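One contact in two related proteins. Structure 1 is extracellular ligand-binding receptor from Rhodopseudomonas palustris, which probably serves as the solute-binding component of an ABC transporter and binds p-coumaric acid between its two lobes: PDB 4EYO (chain A, 1.69 Å), residues A284-D289 and A328-Y333. Structure 2 is putative branched-chain amino acid transport system substrate-binding protein from Rhodopseudomonas palustris: PDB 4FB4 (chain B, 1.85 Å), residues A284-D289 and A328-Y333. Structure 2 is superposed on structure 1 by the backbone atoms of these residues (RMSD 0.19 Å); each is numbered along its deposited sequence.

Structure 1 (4EYO); sequences AGHSFD and ASQGVY. With HC4 (4'-hydroxycinnamic acid), chain C.
Gly285 of helix 282-302 faces the turn that leads into strand 331-333, and one helical turn further on the CA atoms of Asp289 and Ala328 come within 5.3 Å. The helix packs here on the turn of the short hairpin 326-333, probably close to the connections between the lobes, as in type I periplasmic binding proteins. Gly285 presents its bare CA to Ser329 OG at 3.5 Å and to Gln330 CG at 4.1 Å. Next to it, Asp289 reaches into the turn: OD1 accepts from Ser329 OG, on its syn side, and from Ser329 N at 2.8 Å, above the carboxylate plane, while OD2 takes Gln330 N at 2.9 Å. With CG anti to its carbonyl carbon (chi1 -67°) and a bend at chi2, Gln330 brings NE2 to 3.7 Å from His286 CE1; its OE1 is held by Val248 N. A water donates to Asp289 OD2 and Tyr333 OH and also bonds His286 ND1; the hydroxyl of Tyr333 is also bonded to Met115 O. Across the ring, His286 NE2 bonds the ligand phenol O4' at 2.7 Å, which places the turn one layer behind the residue that meets the ligand.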
loop_
_atom_site.group_PDB
_atom_site.type_symbol
_atom_site.label_atom_id
_atom_site.label_comp_id
_atom_site.label_asym_id
_atom_site.label_seq_id
_atom_site.Cartn_x
_atom_site.Cartn_y
_atom_site.Cartn_z
ATOM N N ALA A 284 -3.607 -6.261 -4.367
ATOM C CA ALA A 284 -4.667 -7.158 -4.065
ATOM C C ALA A 284 -4.612 -7.582 -2.599
ATOM O O ALA A 284 -5.658 -7.812 -1.995
ATOM C CB ALA A 284 -4.518 -8.392 -4.923
ATOM N N GLY A 285 -3.393 -7.738 -2.052
ATOM C CA GLY A 285 -3.238 -8.019 -0.605
ATOM C C GLY A 285 -3.976 -7.012 0.287
ATOM O O GLY A 285 -4.636 -7.402 1.258
ATOM N N HIS A 286 -3.871 -5.717 -0.017
ATOM C CA HIS A 286 -4.529 -4.688 0.824
ATOM C C HIS A 286 -6.052 -4.725 0.887
ATOM O O HIS A 286 -6.637 -4.632 1.992
ATOM C CB HIS A 286 -4.038 -3.278 0.483
ATOM C CG HIS A 286 -2.523 -3.116 0.556
ATOM N ND1 HIS A 286 -1.775 -3.641 1.559
ATOM C CD2 HIS A 286 -1.644 -2.424 -0.269
ATOM C CE1 HIS A 286 -0.469 -3.318 1.366
ATOM N NE2 HIS A 286 -0.394 -2.567 0.245
ATOM N N SER A 287 -6.730 -4.879 -0.253
ATOM C CA SER A 287 -8.197 -4.882 -0.181
ATOM C C SER A 287 -8.720 -6.229 0.361
ATOM O O SER A 287 -9.737 -6.258 1.046
ATOM C CB SER A 287 -8.864 -4.484 -1.503
ATOM O OG SER A 287 -8.662 -5.463 -2.451
ATOM N N PHE A 288 -7.992 -7.317 0.098
ATOM C CA PHE A 288 -8.310 -8.597 0.745
ATOM C C PHE A 288 -8.132 -8.472 2.280
ATOM O O PHE A 288 -9.018 -8.881 3.070
ATOM C CB PHE A 288 -7.438 -9.712 0.137
ATOM C CG PHE A 288 -7.690 -11.080 0.694
ATOM C CD1 PHE A 288 -8.591 -11.944 0.073
ATOM C CD2 PHE A 288 -6.961 -11.537 1.810
ATOM C CE1 PHE A 288 -8.796 -13.246 0.569
ATOM C CE2 PHE A 288 -7.152 -12.816 2.310
ATOM C CZ PHE A 288 -8.078 -13.681 1.687
ATOM N N ASP A 289 -7.036 -7.853 2.707
ATOM C CA ASP A 289 -6.786 -7.712 4.137
ATOM C C ASP A 289 -7.795 -6.782 4.816
ATOM O O ASP A 289 -8.163 -7.034 5.965
ATOM C CB ASP A 289 -5.372 -7.244 4.399
ATOM C CG ASP A 289 -4.339 -8.288 4.015
ATOM O OD1 ASP A 289 -4.710 -9.459 3.672
ATOM O OD2 ASP A 289 -3.134 -7.926 4.077
ATOM N N ALA A 328 -3.562 -11.641 8.420
ATOM C CA ALA A 328 -3.912 -11.126 7.079
ATOM C C ALA A 328 -2.773 -11.495 6.123
ATOM O O ALA A 328 -1.713 -11.969 6.577
ATOM C CB ALA A 328 -4.114 -9.594 7.142
ATOM N N SER A 329 -2.983 -11.319 4.815
ATOM C CA SER A 329 -1.970 -11.740 3.813
ATOM C C SER A 329 -0.678 -10.937 3.931
ATOM O O SER A 329 0.409 -11.427 3.610
ATOM C CB SER A 329 -2.535 -11.680 2.389
ATOM O OG SER A 329 -2.716 -10.352 1.920
ATOM N N GLN A 330 -0.802 -9.691 4.389
ATOM C CA GLN A 330 0.323 -8.761 4.401
ATOM C C GLN A 330 0.999 -8.530 5.756
ATOM O O GLN A 330 1.950 -7.735 5.842
ATOM C CB GLN A 330 -0.124 -7.415 3.807
ATOM C CG GLN A 330 -0.446 -7.506 2.316
ATOM C CD GLN A 330 0.803 -7.528 1.484
ATOM O OE1 GLN A 330 1.709 -8.312 1.766
ATOM N NE2 GLN A 330 0.867 -6.670 0.434
ATOM N N GLY A 331 0.482 -9.156 6.814
ATOM C CA GLY A 331 1.033 -8.956 8.143
ATOM C C GLY A 331 0.021 -9.309 9.207
ATOM O O GLY A 331 -1.048 -9.839 8.901
ATOM N N VAL A 332 0.369 -9.029 10.461
ATOM C CA VAL A 332 -0.553 -9.273 11.580
ATOM C C VAL A 332 -0.828 -7.919 12.233
ATOM O O VAL A 332 0.117 -7.299 12.727
ATOM C CB VAL A 332 0.077 -10.245 12.583
ATOM C CG1 VAL A 332 -0.911 -10.575 13.704
ATOM C CG2 VAL A 332 0.503 -11.550 11.846
ATOM N N TYR A 333 -2.102 -7.468 12.201
ATOM C CA TYR A 333 -2.448 -6.090 12.608
ATOM C C TYR A 333 -2.939 -5.978 14.058
ATOM O O TYR A 333 -3.818 -6.747 14.460
ATOM C CB TYR A 333 -3.570 -5.540 11.713
ATOM C CG TYR A 333 -3.128 -5.300 10.265
ATOM C CD1 TYR A 333 -3.149 -6.352 9.330
ATOM C CD2 TYR A 333 -2.662 -4.037 9.843
ATOM C CE1 TYR A 333 -2.742 -6.147 8.006
ATOM C CE2 TYR A 333 -2.249 -3.840 8.533
ATOM C CZ TYR A 333 -2.280 -4.911 7.628
ATOM O OH TYR A 333 -1.874 -4.714 6.332
HETATM C C1 HC4 C . 1.610 6.083 -3.946
HETATM O O1 HC4 C . 1.846 6.051 -5.178
HETATM O O2 HC4 C . 1.231 7.137 -3.361
HETATM C C2 HC4 C . 1.788 4.877 -3.120
HETATM C C3 HC4 C . 1.289 3.672 -3.442
HETATM C "C1'" HC4 C . 1.472 2.501 -2.524
HETATM C "C2'" HC4 C . 0.402 1.590 -2.456
HETATM C "C3'" HC4 C . 0.451 0.442 -1.665
HETATM C "C4'" HC4 C . 1.623 0.200 -0.944
HETATM C "C5'" HC4 C . 2.708 1.102 -0.986
HETATM C "C6'" HC4 C . 2.647 2.250 -1.800
HETATM O "O4'" HC4 C . 1.667 -0.918 -0.161
HETATM O O HOH W 1 -2.601 -5.309 3.665
#

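Structure 2 (4FB4); sequences AAHSFD and ASQGVY. With DHC (caffeic acid), chain D.
Ala285 looks from the helix toward the turn of Ser329 and Gln330, and the CA atoms of Asp289 and Ala328 lie 5.4 Å apart where the backbones draw together. The methyl of Ala285 points at the turn, CB resting 3.4 Å from Ser329 OG and 3.6 Å from Gln330 CG, touching both side chains. Beside it, Asp289 reaches into the turn: OD1 accepts from Ser329 OG, on its syn side, though 2.5 Å between Ser329 OG and Asp289 OD1 is doubtfully short, and from Ser329 N at 2.9 Å, above the carboxylate plane, while OD2 takes Gln330 N at 2.9 Å. With CG anti to its carbonyl carbon (chi1 -68°) and a bend at chi2, Gln330 brings NE2 to 3.6 Å from His286 CE1; its OE1 is held by Val248 N. A water donates to Asp289 OD2 and Tyr333 OH and also bonds His286 ND1; the hydroxyl of Tyr333 is also bonded to Met115 O. Across the ring, His286 NE2 bonds O4' of caffeic acid at 2.8 Å, placing the turn one layer behind the residue that meets the catechol.

Comparison
Where Gly285(A) has no side chain, Ala285(B) puts a methyl group straight into the interface. Its CB has no counterpart in structure 1, and it makes two contacts found in structure 2 alone: 3.4 Å from CB of Ala285(B) to OG of Ser329(B), and 3.6 Å from the same CB to CG of Gln330(B). In structure 1 the helix meets these two residues through CA of Gly285(A) instead. Ser329(A), Gln330(A), His286(A), Phe288(A) and Tyr333(A) and their counterparts keep their places within the error, and the comparable CA atoms coincide within the error. The added methyl appears to be accommodated without a shift of the turn beyond the error, probably packing this buried spot somewhat more closely. The water beside His286(A) and His286(B), water 1 in one structure and water 2 in the other, also sits at the same place. The second difference is the ligand: 4'-hydroxycinnamic acid touches His286(A), while His286(B) meets caffeic acid, which carries a second phenolic hydroxyl, O3'.

Structure 2 (4FB4)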
loop_
_atom_site.group_PDB
_atom_site.type_symbol
_atom_site.label_atom_id
_atom_site.label_comp_id
_atom_site.label_asym_id
_atom_site.label_seq_id
_atom_site.Cartn_x
_atom_site.Cartn_y
_atom_site.Cartn_z
ATOM N N ALA B 284 -3.530 -6.111 -4.528
ATOM C CA ALA B 284 -4.647 -7.063 -4.296
ATOM C C ALA B 284 -4.754 -7.440 -2.825
ATOM O O ALA B 284 -5.831 -7.470 -2.247
ATOM C CB ALA B 284 -4.460 -8.341 -5.138
ATOM N N ALA B 285 -3.626 -7.622 -2.197
ATOM C CA ALA B 285 -3.585 -8.054 -0.844
ATOM C C ALA B 285 -4.154 -7.036 0.097
ATOM O O ALA B 285 -4.727 -7.400 1.120
ATOM C CB ALA B 285 -2.153 -8.448 -0.474
ATOM N N HIS B 286 -4.033 -5.746 -0.205
ATOM C CA HIS B 286 -4.527 -4.727 0.734
ATOM C C HIS B 286 -6.025 -4.731 0.859
ATOM O O HIS B 286 -6.579 -4.577 1.977
ATOM C CB HIS B 286 -4.034 -3.310 0.390
ATOM C CG HIS B 286 -2.559 -3.149 0.435
ATOM N ND1 HIS B 286 -1.807 -3.675 1.390
ATOM C CD2 HIS B 286 -1.702 -2.476 -0.402
ATOM C CE1 HIS B 286 -0.510 -3.400 1.149
ATOM N NE2 HIS B 286 -0.453 -2.642 0.079
ATOM N N SER B 287 -6.720 -4.793 -0.271
ATOM C CA SER B 287 -8.177 -4.870 -0.195
ATOM C C SER B 287 -8.665 -6.203 0.426
ATOM O O SER B 287 -9.587 -6.223 1.253
ATOM C CB SER B 287 -8.844 -4.571 -1.557
ATOM O OG SER B 287 -8.510 -5.510 -2.505
ATOM N N PHE B 288 -8.021 -7.309 0.074
ATOM C CA PHE B 288 -8.324 -8.593 0.669
ATOM C C PHE B 288 -8.150 -8.536 2.202
ATOM O O PHE B 288 -9.034 -8.976 2.946
ATOM C CB PHE B 288 -7.428 -9.636 0.060
ATOM C CG PHE B 288 -7.647 -11.035 0.556
ATOM C CD1 PHE B 288 -8.605 -11.855 -0.030
ATOM C CD2 PHE B 288 -6.879 -11.549 1.573
ATOM C CE1 PHE B 288 -8.787 -13.136 0.411
ATOM C CE2 PHE B 288 -7.053 -12.840 2.002
ATOM C CZ PHE B 288 -8.004 -13.637 1.402
ATOM N N ASP B 289 -7.043 -7.943 2.647
ATOM C CA ASP B 289 -6.735 -7.814 4.055
ATOM C C ASP B 289 -7.685 -6.906 4.811
ATOM O O ASP B 289 -7.986 -7.175 5.957
ATOM C CB ASP B 289 -5.317 -7.322 4.267
ATOM C CG ASP B 289 -4.273 -8.400 3.900
ATOM O OD1 ASP B 289 -4.639 -9.571 3.514
ATOM O OD2 ASP B 289 -3.066 -8.091 3.992
ATOM N N ALA B 328 -3.518 -11.510 8.513
ATOM C CA ALA B 328 -3.929 -11.202 7.146
ATOM C C ALA B 328 -2.774 -11.590 6.244
ATOM O O ALA B 328 -1.739 -12.084 6.713
ATOM C CB ALA B 328 -4.297 -9.728 7.022
ATOM N N SER B 329 -2.921 -11.402 4.941
ATOM C CA SER B 329 -1.851 -11.804 4.029
ATOM C C SER B 329 -0.578 -10.967 4.136
ATOM O O SER B 329 0.490 -11.495 3.903
ATOM C CB SER B 329 -2.353 -11.796 2.576
ATOM O OG SER B 329 -2.663 -10.485 2.189
ATOM N N GLN B 330 -0.705 -9.672 4.439
ATOM C CA GLN B 330 0.443 -8.739 4.427
ATOM C C GLN B 330 1.070 -8.548 5.788
ATOM O O GLN B 330 2.116 -7.913 5.889
ATOM C CB GLN B 330 0.028 -7.369 3.925
ATOM C CG GLN B 330 -0.330 -7.401 2.439
ATOM C CD GLN B 330 0.917 -7.510 1.574
ATOM O OE1 GLN B 330 1.718 -8.470 1.698
ATOM N NE2 GLN B 330 1.070 -6.566 0.656
ATOM N N GLY B 331 0.430 -9.069 6.829
ATOM C CA GLY B 331 0.942 -8.892 8.184
ATOM C C GLY B 331 -0.092 -9.273 9.238
ATOM O O GLY B 331 -1.172 -9.821 8.915
ATOM N N VAL B 332 0.281 -9.028 10.501
ATOM C CA VAL B 332 -0.555 -9.279 11.654
ATOM C C VAL B 332 -0.791 -7.915 12.317
ATOM O O VAL B 332 0.139 -7.272 12.778
ATOM C CB VAL B 332 0.117 -10.303 12.614
ATOM C CG1 VAL B 332 -0.700 -10.543 13.884
ATOM C CG2 VAL B 332 0.312 -11.632 11.874
ATOM N N TYR B 333 -2.050 -7.483 12.335
ATOM C CA TYR B 333 -2.409 -6.101 12.654
ATOM C C TYR B 333 -2.858 -5.976 14.120
ATOM O O TYR B 333 -3.743 -6.726 14.574
ATOM C CB TYR B 333 -3.561 -5.615 11.745
ATOM C CG TYR B 333 -3.173 -5.363 10.316
ATOM C CD1 TYR B 333 -3.182 -6.390 9.394
ATOM C CD2 TYR B 333 -2.727 -4.113 9.888
ATOM C CE1 TYR B 333 -2.802 -6.195 8.070
ATOM C CE2 TYR B 333 -2.334 -3.917 8.568
ATOM C CZ TYR B 333 -2.357 -4.975 7.670
ATOM O OH TYR B 333 -1.971 -4.841 6.323
HETATM C C1 DHC D . 1.535 6.407 -3.816
HETATM O O1 DHC D . 1.040 7.435 -3.345
HETATM C C2 DHC D . 1.879 5.222 -2.990
HETATM C C3 DHC D . 1.338 4.086 -3.372
HETATM C "C1'" DHC D . 1.467 2.794 -2.570
HETATM C "C2'" DHC D . 0.407 1.910 -2.600
HETATM C "C3'" DHC D . 0.436 0.738 -1.878
HETATM C "C4'" DHC D . 1.586 0.376 -1.050
HETATM C "C5'" DHC D . 2.646 1.282 -0.997
HETATM C "C6'" DHC D . 2.549 2.476 -1.755
HETATM O "O4'" DHC D . 1.563 -0.808 -0.374
HETATM O "O3'" DHC D . -0.626 -0.104 -1.986
HETATM O O2 DHC D . 1.671 6.270 -5.054
HETATM O O HOH W 2 -2.703 -5.408 3.624
#